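Local coordinates for protein CurJ (Moorea producens 3L, PDB 5TZ6) that carries, in an inactivated form, the dehydratase domain of a curacin polyketide synthase module, which performs vinylogous dehydration, at residues T239-S244 and R298-K303; Q223-L228 and F275-Q280; P10-K15 and L59-L64. The protein carries 1 engineered substitution. All coordinates share one frame; numbering follows the deposited sequence.

Interaction 1. Residues T239-S244 and R298-K303; sequences TFVPFS and RKANPK. With 7OD ((2E,5R)-5-hydroxy-2-methylhept-2-enoic acid), chain C.
Phe243 and Arg298 make the charged stack of this contact. The guanidinium lies flat over one ring face, centres 3.8 Å apart and planes 12° apart, with CZ nearest Phe243 CE1 and NE displaced toward the ring rim. Cation-pi and CH-pi terms coincide, since Arg298 CD also stands above the ring, 3.9 Å from its centroid. The Arg298 chain, extended from CG to NE, crosses Phe243 obliquely; Phe243 CG is anti to its backbone N (chi1 178°), on the side of the carbonyl carbon. A salt bridge from Arg298 NE to Glu296 further fixes the guanidinium.

Lys299 makes a CH-pi contact through its aliphatic part: CG lies above one face of Phe240, 3.4 Å from CE1; the chain bends at chi2, and further along it CE lies near CZ and CE2.

The backbones form an antiparallel strand pair in the second hotdog half of the dehydratase. Thr239 and Ala300 exchange two bonds, as do Val241 and Arg298, the bond from Val241 N to Arg298 O being nearly straight (176°) though the donor sits above the carbonyl plane. Beyond this pair, Phe243 and Ser244 both face Glu296 in a classic beta bulge.

Apolar contacts lead into the ligand pocket. Val241 divides its branches: CG2 lies 4.2 Å from Ala300 CB, and CG1 reaches CAC of the bound hydroxy-methylheptenoic acid at 3.6 Å. Pro242 CD approaches CAE of the same ligand at 3.5 Å.

Interaction 2. Residues Q223-L228 and F275-Q280; sequences QSIIAL and FKADIQ
Ile225 and Ala277 mark the nearest backbone approach, their CA atoms 7.6 Å apart, where a segment with helical backbone angles following helix 215-223 passes over strand 274-282. That spacing leaves the join to side chains, and no hydrogen bond crosses it. Within 223-228 the turns are drawn in by i to i-3 backbone bonds, one running from Leu228 N to Ile225 O; they bring Ile225 and Leu228 round to the same partner, Phe275.

The Phe275 ring is met by two aliphatic chains in different ways. Leu228 approaches the ring edge near its plane, CD1 lying 3.5 Å from CZ and CB 3.7 Å from the same atom, and the two side chains are at about a right angle. Ile225 instead runs past Phe275 in the opposite direction, with CD1 3.6 Å from Phe275 CD1. Its CG1 branch sits between the backbone N and the carbonyl carbon (chi1 87°), a crowded position, whereas CG2 faces the alternate strand residues, 4.3 Å from Ile279 CD1 and 4.5 Å from Ala277 CB. The contact is thus tighter at Phe275 than toward Ile279.

This buried apolar layer belongs to the second hotdog half, where helical elements pack on the concave side of an antiparallel sheet. Strand 274-282 pairs with strands 258-267 and 288-300 on its two sides, while Ile226 and Ala227 rest on helix 164-173 and Leu228 touches Val195 of strand 194-200.

Interaction 3. Residues P10-K15 and L59-L64; sequences PLINQK and LAAASL
Ala60, which packs on Ile12 across the contact, has a carbonyl O gripped by two donors: Ser63 OG at 2.7 Å, in the carbonyl plane and on a lone pair, and Leu64 N at 3.0 Å. Both belong to the last turn of helix 51-65, the central helix of the first hotdog half, so the oxygen is satisfied within the helix and Ser63 folds back onto its own backbone.

Against this helix lies the segment leading into strand 14-16. Ile12 carries the apolar part. Its CG1 is anti to the carbonyl carbon (chi1 -68°), and the CD1 beyond it settles 3.5 Å from Ala60 CB and equally close to Ala61 N, touching the helix backbone itself. Its other branch, CG2, meets Leu64 CD1 at 4.1 Å, the two side chains arriving tip to tip. Leu11 and Ile12 also touch Leu57 one turn earlier, and Phe26 of strand 24-30 packs on Ala61 and Leu64. Just beyond Ile12, Asn13 and Gln14 both face Glu27 in a classic beta bulge, and Gln14 packs on Phe16 of the second subunit.

Lys15 reaches the helix end with its chain extended beyond CG. The ammonium probably interacts favourably with the negative end of the helix dipole: Lys15 NZ donates to Leu64 O at 3.1 Å, tilted 33° from the carbonyl plane.

How the interactions relate
From the N terminus, interaction 3 closes first: 43 residues separate 10-15 from 59-64, and the contact joins the entry to strand 14-16 to helix 51-65 in the first hotdog half. The other two lie in the second half, their centres about 28 Å from that of interaction 3 and across the chain's centre. There the loops cross: 223-228 comes first, then 239-244, then 275-280, which closes interaction 2, then 298-303, which closes interaction 1. The two contacts adjoin, Phe240 packing on both Phe275 and Ile225. Strand 288-300 pairs with both 274-282 and 239-250, which carries pocket residues Phe240 to Pro242; the segment after helix 215-223 packs against this set.

Interaction 1. Residues T239-S244 and R298-K303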
ATOM      1  N   THR A 239     -23.828 -29.576   5.988  1.00 54.85           N
ATOM      2  CA  THR A 239     -22.894 -29.831   7.073  1.00 59.79           C
ATOM      3  C   THR A 239     -22.779 -28.567   7.910  1.00 60.04           C
ATOM      4  O   THR A 239     -23.257 -27.498   7.519  1.00 55.01           O
ATOM      5  CB  THR A 239     -21.521 -30.268   6.538  1.00 61.77           C
ATOM      6  OG1 THR A 239     -20.691 -30.684   7.629  1.00 66.26           O
ATOM      7  CG2 THR A 239     -20.852 -29.129   5.774  1.00 55.32           C
ATOM      8  N   PHE A 240     -22.136 -28.687   9.072  1.00 63.91           N
ATOM      9  CA  PHE A 240     -21.909 -27.527   9.928  1.00 54.32           C
ATOM     10  C   PHE A 240     -20.748 -26.719   9.359  1.00 56.74           C
ATOM     11  O   PHE A 240     -19.633 -27.230   9.236  1.00 62.46           O
ATOM     12  CB  PHE A 240     -21.622 -27.957  11.368  1.00 50.83           C
ATOM     13  CG  PHE A 240     -22.814 -28.549  12.078  1.00 52.74           C
ATOM     14  CD1 PHE A 240     -23.814 -27.733  12.585  1.00 49.49           C
ATOM     15  CD2 PHE A 240     -22.938 -29.923  12.236  1.00 53.33           C
ATOM     16  CE1 PHE A 240     -24.917 -28.271  13.233  1.00 50.55           C
ATOM     17  CE2 PHE A 240     -24.039 -30.469  12.883  1.00 50.31           C
ATOM     18  CZ  PHE A 240     -25.031 -29.639  13.382  1.00 50.91           C
ATOM     19  N   VAL A 241     -21.009 -25.464   9.010  1.00 59.40           N
ATOM     20  CA  VAL A 241     -19.978 -24.586   8.462  1.00 56.15           C
ATOM     21  C   VAL A 241     -19.590 -23.547   9.511  1.00 56.61           C
ATOM     22  O   VAL A 241     -20.458 -23.053  10.246  1.00 50.73           O
ATOM     23  CB  VAL A 241     -20.443 -23.923   7.159  1.00 57.13           C
ATOM     24  CG1 VAL A 241     -19.310 -23.108   6.551  1.00 55.81           C
ATOM     25  CG2 VAL A 241     -20.913 -24.989   6.184  1.00 62.45           C
ATOM     26  N   PRO A 242     -18.306 -23.226   9.652  1.00 58.58           N
ATOM     27  CA  PRO A 242     -17.906 -22.228  10.652  1.00 49.41           C
ATOM     28  C   PRO A 242     -18.632 -20.915  10.423  1.00 52.40           C
ATOM     29  O   PRO A 242     -18.640 -20.371   9.316  1.00 59.50           O
ATOM     30  CB  PRO A 242     -16.399 -22.091  10.428  1.00 55.58           C
ATOM     31  CG  PRO A 242     -15.991 -23.435   9.904  1.00 60.80           C
ATOM     32  CD  PRO A 242     -17.147 -23.917   9.058  1.00 56.56           C
ATOM     33  N   PHE A 243     -19.219 -20.402  11.478  1.00 46.72           N
ATOM     34  CA  PHE A 243     -20.090 -19.245  11.356  1.00 43.84           C
ATOM     35  C   PHE A 243     -19.687 -18.091  12.263  1.00 51.79           C
ATOM     36  O   PHE A 243     -19.739 -16.935  11.831  1.00 54.06           O
ATOM     37  CB  PHE A 243     -21.528 -19.679  11.653  1.00 41.06           C
ATOM     38  CG  PHE A 243     -22.523 -18.558  11.608  1.00 46.22           C
ATOM     39  CD1 PHE A 243     -22.806 -17.815  12.747  1.00 43.01           C
ATOM     40  CD2 PHE A 243     -23.195 -18.260  10.430  1.00 43.91           C
ATOM     41  CE1 PHE A 243     -23.730 -16.782  12.710  1.00 48.86           C
ATOM     42  CE2 PHE A 243     -24.123 -17.220  10.389  1.00 51.91           C
ATOM     43  CZ  PHE A 243     -24.389 -16.486  11.531  1.00 42.56           C
ATOM     44  N   SER A 244     -19.284 -18.368  13.503  1.00 44.14           N
ATOM     45  CA  SER A 244     -18.869 -17.295  14.396  1.00 47.41           C
ATOM     46  C   SER A 244     -17.903 -17.851  15.434  1.00 49.62           C
ATOM     47  O   SER A 244     -17.905 -19.045  15.729  1.00 55.58           O
ATOM     48  CB  SER A 244     -20.073 -16.644  15.083  1.00 49.17           C
ATOM     49  OG  SER A 244     -20.718 -17.561  15.952  1.00 54.15           O
ATOM     50  N   ARG A 298     -22.806 -23.673  11.809  1.00 45.27           N
ATOM     51  CA  ARG A 298     -24.231 -23.796  11.535  1.00 58.97           C
ATOM     52  C   ARG A 298     -24.447 -24.670  10.316  1.00 55.04           C
ATOM     53  O   ARG A 298     -23.704 -24.570   9.333  1.00 54.22           O
ATOM     54  CB  ARG A 298     -24.889 -22.437  11.314  1.00 63.23           C
ATOM     55  CG  ARG A 298     -24.902 -21.574  12.544  1.00 55.81           C
ATOM     56  CD  ARG A 298     -25.874 -20.432  12.400  1.00 63.82           C
ATOM     57  NE  ARG A 298     -25.849 -19.560  13.566  1.00 68.63           N
ATOM     58  CZ  ARG A 298     -26.544 -18.435  13.663  1.00 70.98           C
ATOM     59  NH1 ARG A 298     -27.323 -18.048  12.663  1.00 72.81           N
ATOM     60  NH2 ARG A 298     -26.461 -17.699  14.760  1.00 75.55           N
ATOM     61  N   LYS A 299     -25.477 -25.511  10.385  1.00 65.00           N
ATOM     62  CA  LYS A 299     -25.833 -26.365   9.261  1.00 68.24           C
ATOM     63  C   LYS A 299     -26.075 -25.511   8.026  1.00 67.43           C
ATOM     64  O   LYS A 299     -26.739 -24.473   8.096  1.00 70.99           O
ATOM     65  CB  LYS A 299     -27.089 -27.168   9.593  1.00 73.92           C
ATOM     66  CG  LYS A 299     -26.859 -28.374  10.481  1.00 86.48           C
ATOM     67  CD  LYS A 299     -26.974 -29.668   9.697  1.00 97.05           C
ATOM     68  CE  LYS A 299     -27.184 -30.859  10.620  1.00108.50           C
ATOM     69  NZ  LYS A 299     -27.312 -32.135   9.859  1.00112.47           N
ATOM     70  N   ALA A 300     -25.526 -25.939   6.895  1.00 56.79           N
ATOM     71  CA  ALA A 300     -25.717 -25.186   5.668  1.00 57.31           C
ATOM     72  C   ALA A 300     -25.324 -26.041   4.475  1.00 62.80           C
ATOM     73  O   ALA A 300     -24.539 -26.986   4.590  1.00 74.23           O
ATOM     74  CB  ALA A 300     -24.912 -23.883   5.680  1.00 53.85           C
ATOM     75  N   ASN A 301     -25.894 -25.697   3.329  1.00 64.98           N
ATOM     76  CA  ASN A 301     -25.488 -26.288   2.068  1.00 61.85           C
ATOM     77  C   ASN A 301     -24.368 -25.441   1.485  1.00 56.34           C
ATOM     78  O   ASN A 301     -24.606 -24.272   1.154  1.00 67.14           O
ATOM     79  CB  ASN A 301     -26.659 -26.348   1.106  1.00 50.69           C
ATOM     80  CG  ASN A 301     -26.331 -27.095  -0.175  1.00 70.37           C
ATOM     81  OD1 ASN A 301     -25.220 -26.995  -0.704  1.00 66.81           O
ATOM     82  ND2 ASN A 301     -27.305 -27.843  -0.686  1.00 66.23           N
ATOM     83  N   PRO A 302     -23.150 -25.968   1.345  1.00 54.30           N
ATOM     84  CA  PRO A 302     -22.046 -25.117   0.874  1.00 50.44           C
ATOM     85  C   PRO A 302     -22.327 -24.461  -0.460  1.00 51.56           C
ATOM     86  O   PRO A 302     -21.786 -23.373  -0.737  1.00 57.12           O
ATOM     87  CB  PRO A 302     -20.865 -26.094   0.790  1.00 55.83           C
ATOM     88  CG  PRO A 302     -21.205 -27.166   1.787  1.00 55.77           C
ATOM     89  CD  PRO A 302     -22.700 -27.333   1.666  1.00 56.87           C
ATOM     90  N   LYS A 303     -23.201 -25.059  -1.275  1.00 54.64           N
ATOM     91  CA  LYS A 303     -23.594 -24.417  -2.522  1.00 64.70           C
ATOM     92  C   LYS A 303     -24.147 -23.024  -2.268  1.00 72.86           C
ATOM     93  O   LYS A 303     -23.809 -22.073  -2.984  1.00 65.27           O
ATOM     94  CB  LYS A 303     -24.641 -25.256  -3.253  1.00 59.28           C
ATOM     95  CG  LYS A 303     -25.052 -24.620  -4.573  1.00 68.33           C
ATOM     96  CD  LYS A 303     -26.380 -25.141  -5.116  1.00 77.02           C
ATOM     97  CE  LYS A 303     -26.338 -26.613  -5.465  1.00 84.15           C
ATOM     98  NZ  LYS A 303     -27.631 -27.049  -6.080  1.00 92.09           N
TER
HETATM   99  OAB 7OD C1301     -17.838 -24.337   2.822  1.00 97.06           O
HETATM  100  CAA 7OD C1301     -17.322 -23.277   3.231  1.00 99.15           C
HETATM  101  OAI 7OD C1301     -17.581 -22.196   2.655  1.00102.31           O
HETATM  102  CAC 7OD C1301     -16.376 -23.302   4.438  1.00 98.78           C
HETATM  103  CAK 7OD C1301     -15.743 -21.992   4.934  1.00 98.97           C
HETATM  104  CAD 7OD C1301     -16.057 -24.628   5.149  1.00 99.76           C
HETATM  105  CAE 7OD C1301     -15.104 -24.601   6.355  1.00101.78           C
HETATM  106  CAF 7OD C1301     -14.939 -25.933   7.126  1.00103.88           C
HETATM  107  OAH 7OD C1301     -13.670 -26.506   6.796  1.00 97.22           O
HETATM  108  CAG 7OD C1301     -16.033 -26.968   6.837  1.00103.39           C
HETATM  109  CAJ 7OD C1301     -15.968 -28.044   7.923  1.00104.23           C

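Interaction 2. Residues Q223-L228 and F275-Q280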
ATOM      1  N   GLN A 223     -12.100 -28.635  11.399  1.00 55.25           N
ATOM      2  CA  GLN A 223     -12.583 -29.921  10.902  1.00 54.53           C
ATOM      3  C   GLN A 223     -12.779 -30.916  12.030  1.00 58.48           C
ATOM      4  O   GLN A 223     -13.579 -31.850  11.900  1.00 48.36           O
ATOM      5  CB  GLN A 223     -11.610 -30.521   9.891  1.00 46.71           C
ATOM      6  CG  GLN A 223     -11.342 -29.702   8.656  1.00 54.00           C
ATOM      7  CD  GLN A 223     -10.156 -30.250   7.891  1.00 56.24           C
ATOM      8  OE1 GLN A 223      -9.810 -31.418   8.036  1.00 60.43           O
ATOM      9  NE2 GLN A 223      -9.512 -29.406   7.094  1.00 61.93           N
ATOM     10  N   SER A 224     -12.043 -30.754  13.131  1.00 62.54           N
ATOM     11  CA  SER A 224     -12.189 -31.706  14.226  1.00 60.71           C
ATOM     12  C   SER A 224     -13.642 -31.836  14.676  1.00 55.56           C
ATOM     13  O   SER A 224     -14.068 -32.923  15.077  1.00 64.27           O
ATOM     14  CB  SER A 224     -11.311 -31.298  15.411  1.00 59.03           C
ATOM     15  OG  SER A 224     -11.669 -30.016  15.901  1.00 60.41           O
ATOM     16  N   ILE A 225     -14.427 -30.757  14.600  1.00 46.69           N
ATOM     17  CA  ILE A 225     -15.787 -30.838  15.126  1.00 52.32           C
ATOM     18  C   ILE A 225     -16.613 -31.824  14.324  1.00 59.01           C
ATOM     19  O   ILE A 225     -17.571 -32.402  14.851  1.00 63.89           O
ATOM     20  CB  ILE A 225     -16.498 -29.468  15.153  1.00 59.87           C
ATOM     21  CG1 ILE A 225     -17.175 -29.193  13.812  1.00 59.61           C
ATOM     22  CG2 ILE A 225     -15.537 -28.347  15.543  1.00 63.93           C
ATOM     23  CD1 ILE A 225     -18.565 -28.611  13.960  1.00 72.71           C
ATOM     24  N   ILE A 226     -16.248 -32.056  13.064  1.00 55.55           N
ATOM     25  CA  ILE A 226     -16.996 -33.000  12.249  1.00 48.45           C
ATOM     26  C   ILE A 226     -17.040 -34.358  12.930  1.00 52.97           C
ATOM     27  O   ILE A 226     -17.995 -35.123  12.749  1.00 51.60           O
ATOM     28  CB  ILE A 226     -16.369 -33.102  10.845  1.00 47.26           C
ATOM     29  CG1 ILE A 226     -16.599 -31.814  10.052  1.00 46.81           C
ATOM     30  CG2 ILE A 226     -16.899 -34.334  10.102  1.00 43.41           C
ATOM     31  CD1 ILE A 226     -18.059 -31.426   9.919  1.00 55.34           C
ATOM     32  N   ALA A 227     -16.018 -34.676  13.731  1.00 51.18           N
ATOM     33  CA  ALA A 227     -15.931 -35.985  14.369  1.00 55.71           C
ATOM     34  C   ALA A 227     -16.964 -36.185  15.467  1.00 57.28           C
ATOM     35  O   ALA A 227     -17.143 -37.319  15.923  1.00 69.38           O
ATOM     36  CB  ALA A 227     -14.525 -36.203  14.933  1.00 53.46           C
ATOM     37  N   LEU A 228     -17.655 -35.132  15.889  1.00 52.79           N
ATOM     38  CA  LEU A 228     -18.717 -35.258  16.876  1.00 53.74           C
ATOM     39  C   LEU A 228     -20.105 -35.316  16.253  1.00 58.33           C
ATOM     40  O   LEU A 228     -21.093 -35.368  16.990  1.00 64.18           O
ATOM     41  CB  LEU A 228     -18.651 -34.095  17.869  1.00 56.75           C
ATOM     42  CG  LEU A 228     -17.276 -33.810  18.465  1.00 58.15           C
ATOM     43  CD1 LEU A 228     -17.306 -32.517  19.257  1.00 59.66           C
ATOM     44  CD2 LEU A 228     -16.823 -34.963  19.350  1.00 65.05           C
ATOM     45  N   PHE A 275     -23.887 -25.895  16.164  1.00 56.22           N
ATOM     46  CA  PHE A 275     -22.940 -26.709  16.910  1.00 53.96           C
ATOM     47  C   PHE A 275     -21.930 -25.781  17.568  1.00 56.20           C
ATOM     48  O   PHE A 275     -21.259 -24.999  16.878  1.00 49.50           O
ATOM     49  CB  PHE A 275     -22.234 -27.721  16.012  1.00 50.63           C
ATOM     50  CG  PHE A 275     -21.514 -28.783  16.779  1.00 63.45           C
ATOM     51  CD1 PHE A 275     -20.197 -28.605  17.156  1.00 63.81           C
ATOM     52  CD2 PHE A 275     -22.169 -29.942  17.160  1.00 65.17           C
ATOM     53  CE1 PHE A 275     -19.537 -29.574  17.880  1.00 70.13           C
ATOM     54  CE2 PHE A 275     -21.516 -30.914  17.883  1.00 67.53           C
ATOM     55  CZ  PHE A 275     -20.198 -30.733  18.243  1.00 71.37           C
ATOM     56  N   LYS A 276     -21.816 -25.880  18.893  1.00 56.08           N
ATOM     57  CA  LYS A 276     -20.956 -25.010  19.686  1.00 56.09           C
ATOM     58  C   LYS A 276     -19.856 -25.826  20.354  1.00 56.24           C
ATOM     59  O   LYS A 276     -20.109 -26.912  20.893  1.00 62.62           O
ATOM     60  CB  LYS A 276     -21.762 -24.245  20.739  1.00 53.03           C
ATOM     61  CG  LYS A 276     -22.898 -23.412  20.163  1.00 67.83           C
ATOM     62  CD  LYS A 276     -23.847 -22.922  21.250  1.00 80.63           C
ATOM     63  CE  LYS A 276     -24.846 -21.919  20.690  1.00 91.10           C
ATOM     64  NZ  LYS A 276     -25.699 -21.318  21.754  1.00106.72           N
ATOM     65  N   ALA A 277     -18.636 -25.294  20.319  1.00 49.69           N
ATOM     66  CA  ALA A 277     -17.462 -26.053  20.722  1.00 54.90           C
ATOM     67  C   ALA A 277     -16.359 -25.130  21.226  1.00 53.54           C
ATOM     68  O   ALA A 277     -16.281 -23.957  20.848  1.00 51.46           O
ATOM     69  CB  ALA A 277     -16.935 -26.884  19.554  1.00 39.80           C
ATOM     70  N   ASP A 278     -15.509 -25.682  22.088  1.00 55.57           N
ATOM     71  CA  ASP A 278     -14.224 -25.104  22.448  1.00 61.00           C
ATOM     72  C   ASP A 278     -13.123 -26.008  21.907  1.00 58.65           C
ATOM     73  O   ASP A 278     -13.249 -27.242  21.924  1.00 61.97           O
ATOM     74  CB  ASP A 278     -14.082 -24.953  23.965  1.00 75.09           C
ATOM     75  CG  ASP A 278     -15.001 -23.880  24.543  1.00 99.49           C
ATOM     76  OD1 ASP A 278     -15.235 -22.857  23.866  1.00108.17           O
ATOM     77  OD2 ASP A 278     -15.488 -24.061  25.680  1.00116.97           O
ATOM     78  N   ILE A 279     -12.041 -25.389  21.438  1.00 57.31           N
ATOM     79  CA  ILE A 279     -10.944 -26.098  20.797  1.00 58.35           C
ATOM     80  C   ILE A 279      -9.625 -25.636  21.398  1.00 55.06           C
ATOM     81  O   ILE A 279      -9.454 -24.461  21.739  1.00 56.54           O
ATOM     82  CB  ILE A 279     -10.958 -25.875  19.270  1.00 59.72           C
ATOM     83  CG1 ILE A 279     -12.359 -26.160  18.710  1.00 58.01           C
ATOM     84  CG2 ILE A 279      -9.892 -26.724  18.600  1.00 54.79           C
ATOM     85  CD1 ILE A 279     -12.566 -25.701  17.285  1.00 54.53           C
ATOM     86  N   GLN A 280      -8.680 -26.574  21.497  1.00 49.17           N
ATOM     87  CA  GLN A 280      -7.355 -26.341  22.064  1.00 48.76           C
ATOM     88  C   GLN A 280      -6.336 -27.058  21.189  1.00 48.61           C
ATOM     89  O   GLN A 280      -6.355 -28.287  21.084  1.00 46.83           O
ATOM     90  CB  GLN A 280      -7.277 -26.833  23.509  1.00 55.83           C
ATOM     91  CG  GLN A 280      -8.031 -25.954  24.498  1.00 58.94           C
ATOM     92  CD  GLN A 280      -7.828 -26.402  25.923  1.00 76.87           C
ATOM     93  OE1 GLN A 280      -7.796 -27.598  26.211  1.00 84.77           O
ATOM     94  NE2 GLN A 280      -7.663 -25.445  26.825  1.00 85.33           N
TER

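Interaction 3. Residues P10-K15 and L59-L64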
ATOM      1  N   PRO A  10       4.119 -14.457   3.785  1.00 92.15           N
ATOM      2  CA  PRO A  10       3.645 -15.237   2.627  1.00 90.55           C
ATOM      3  C   PRO A  10       2.189 -14.957   2.273  1.00 79.82           C
ATOM      4  O   PRO A  10       1.766 -15.186   1.136  1.00 81.82           O
ATOM      5  CB  PRO A  10       3.857 -16.698   3.065  1.00 87.72           C
ATOM      6  CG  PRO A  10       4.245 -16.648   4.533  1.00 91.93           C
ATOM      7  CD  PRO A  10       4.836 -15.291   4.764  1.00 90.09           C
ATOM      8  N   LEU A  11       1.422 -14.438   3.231  1.00 70.92           N
ATOM      9  CA  LEU A  11       0.016 -14.122   3.027  1.00 75.79           C
ATOM     10  C   LEU A  11      -0.242 -12.639   2.788  1.00 79.43           C
ATOM     11  O   LEU A  11      -1.389 -12.261   2.535  1.00 85.25           O
ATOM     12  CB  LEU A  11      -0.799 -14.577   4.238  1.00 69.16           C
ATOM     13  CG  LEU A  11      -0.918 -16.079   4.464  1.00 72.17           C
ATOM     14  CD1 LEU A  11      -1.696 -16.349   5.739  1.00 74.81           C
ATOM     15  CD2 LEU A  11      -1.576 -16.753   3.265  1.00 72.62           C
ATOM     16  N   ILE A  12       0.782 -11.792   2.862  1.00 69.82           N
ATOM     17  CA  ILE A  12       0.589 -10.345   2.837  1.00 67.99           C
ATOM     18  C   ILE A  12       1.651  -9.735   1.936  1.00 66.89           C
ATOM     19  O   ILE A  12       2.848  -9.828   2.232  1.00 65.42           O
ATOM     20  CB  ILE A  12       0.658  -9.727   4.244  1.00 65.10           C
ATOM     21  CG1 ILE A  12      -0.549 -10.171   5.068  1.00 63.96           C
ATOM     22  CG2 ILE A  12       0.733  -8.208   4.161  1.00 61.15           C
ATOM     23  CD1 ILE A  12      -0.504  -9.715   6.505  1.00 67.00           C
ATOM     24  N   ASN A  13       1.220  -9.099   0.847  1.00 63.49           N
ATOM     25  CA  ASN A  13       2.186  -8.518  -0.075  1.00 71.79           C
ATOM     26  C   ASN A  13       2.688  -7.165   0.415  1.00 75.10           C
ATOM     27  O   ASN A  13       3.900  -6.934   0.470  1.00 74.20           O
ATOM     28  CB  ASN A  13       1.575  -8.406  -1.473  1.00 82.45           C
ATOM     29  CG  ASN A  13       1.397  -9.764  -2.140  1.00 96.41           C
ATOM     30  OD1 ASN A  13       0.461 -10.507  -1.829  1.00 96.62           O
ATOM     31  ND2 ASN A  13       2.307 -10.100  -3.051  1.00 96.95           N
ATOM     32  N   GLN A  14       1.791  -6.258   0.792  1.00 77.53           N
ATOM     33  CA  GLN A  14       2.263  -4.959   1.254  1.00 84.41           C
ATOM     34  C   GLN A  14       1.391  -4.461   2.393  1.00 76.43           C
ATOM     35  O   GLN A  14       0.244  -4.872   2.556  1.00 69.14           O
ATOM     36  CB  GLN A  14       2.307  -3.904   0.139  1.00 93.01           C
ATOM     37  CG  GLN A  14       0.962  -3.344  -0.270  1.00103.82           C
ATOM     38  CD  GLN A  14       1.090  -2.231  -1.297  1.00117.77           C
ATOM     39  OE1 GLN A  14       0.599  -1.120  -1.089  1.00114.08           O
ATOM     40  NE2 GLN A  14       1.766  -2.521  -2.405  1.00124.02           N
ATOM     41  N   LYS A  15       1.971  -3.574   3.193  1.00 81.72           N
ATOM     42  CA  LYS A  15       1.277  -2.868   4.258  1.00 74.33           C
ATOM     43  C   LYS A  15       1.311  -1.377   3.957  1.00 74.78           C
ATOM     44  O   LYS A  15       2.320  -0.857   3.470  1.00 76.89           O
ATOM     45  CB  LYS A  15       1.934  -3.151   5.613  1.00 76.89           C
ATOM     46  CG  LYS A  15       1.748  -2.059   6.648  1.00 76.96           C
ATOM     47  CD  LYS A  15       2.311  -2.485   7.995  1.00 82.55           C
ATOM     48  CE  LYS A  15       2.018  -1.450   9.075  1.00 89.29           C
ATOM     49  NZ  LYS A  15       2.599  -1.836  10.390  1.00 83.64           N
ATOM     50  N   LEU A  59      -3.718 -13.148  11.833  1.00 52.28           N
ATOM     51  CA  LEU A  59      -2.523 -13.383  12.636  1.00 57.16           C
ATOM     52  C   LEU A  59      -1.292 -12.794  11.960  1.00 57.41           C
ATOM     53  O   LEU A  59      -0.423 -12.220  12.630  1.00 58.26           O
ATOM     54  CB  LEU A  59      -2.330 -14.876  12.908  1.00 52.71           C
ATOM     55  CG  LEU A  59      -3.401 -15.549  13.772  1.00 52.67           C
ATOM     56  CD1 LEU A  59      -3.010 -16.986  14.103  1.00 55.90           C
ATOM     57  CD2 LEU A  59      -3.662 -14.757  15.036  1.00 54.40           C
ATOM     58  N   ALA A  60      -1.196 -12.917  10.633  1.00 53.08           N
ATOM     59  CA  ALA A  60      -0.082 -12.278   9.933  1.00 51.34           C
ATOM     60  C   ALA A  60      -0.076 -10.766  10.157  1.00 61.75           C
ATOM     61  O   ALA A  60       0.936 -10.189  10.588  1.00 67.25           O
ATOM     62  CB  ALA A  60      -0.137 -12.604   8.443  1.00 47.91           C
ATOM     63  N   ALA A  61      -1.203 -10.103   9.871  1.00 56.33           N
ATOM     64  CA  ALA A  61      -1.271  -8.655  10.071  1.00 62.60           C
ATOM     65  C   ALA A  61      -0.854  -8.278  11.490  1.00 57.25           C
ATOM     66  O   ALA A  61      -0.013  -7.392  11.701  1.00 53.46           O
ATOM     67  CB  ALA A  61      -2.686  -8.154   9.768  1.00 59.12           C
ATOM     68  N   ALA A  62      -1.443  -8.955  12.477  1.00 57.11           N
ATOM     69  CA  ALA A  62      -1.042  -8.788  13.865  1.00 60.49           C
ATOM     70  C   ALA A  62       0.471  -8.848  14.001  1.00 64.66           C
ATOM     71  O   ALA A  62       1.087  -7.979  14.629  1.00 66.57           O
ATOM     72  CB  ALA A  62      -1.709  -9.861  14.726  1.00 56.66           C
ATOM     73  N   SER A  63       1.089  -9.876  13.416  1.00 67.88           N
ATOM     74  CA  SER A  63       2.535 -10.016  13.541  1.00 73.49           C
ATOM     75  C   SER A  63       3.271  -8.858  12.886  1.00 73.74           C
ATOM     76  O   SER A  63       4.413  -8.577  13.259  1.00 66.97           O
ATOM     77  CB  SER A  63       3.000 -11.338  12.932  1.00 70.97           C
ATOM     78  OG  SER A  63       3.280 -11.190  11.554  1.00 75.62           O
ATOM     79  N   LEU A  64       2.635  -8.151  11.957  1.00 77.89           N
ATOM     80  CA  LEU A  64       3.259  -6.967  11.384  1.00 68.85           C
ATOM     81  C   LEU A  64       2.862  -5.673  12.083  1.00 76.93           C
ATOM     82  O   LEU A  64       3.343  -4.606  11.687  1.00 82.32           O
ATOM     83  CB  LEU A  64       2.934  -6.858   9.892  1.00 62.52           C
ATOM     84  CG  LEU A  64       3.498  -7.953   8.993  1.00 72.17           C
ATOM     85  CD1 LEU A  64       2.981  -7.781   7.574  1.00 76.05           C
ATOM     86  CD2 LEU A  64       5.015  -7.930   9.024  1.00 76.78           C
TER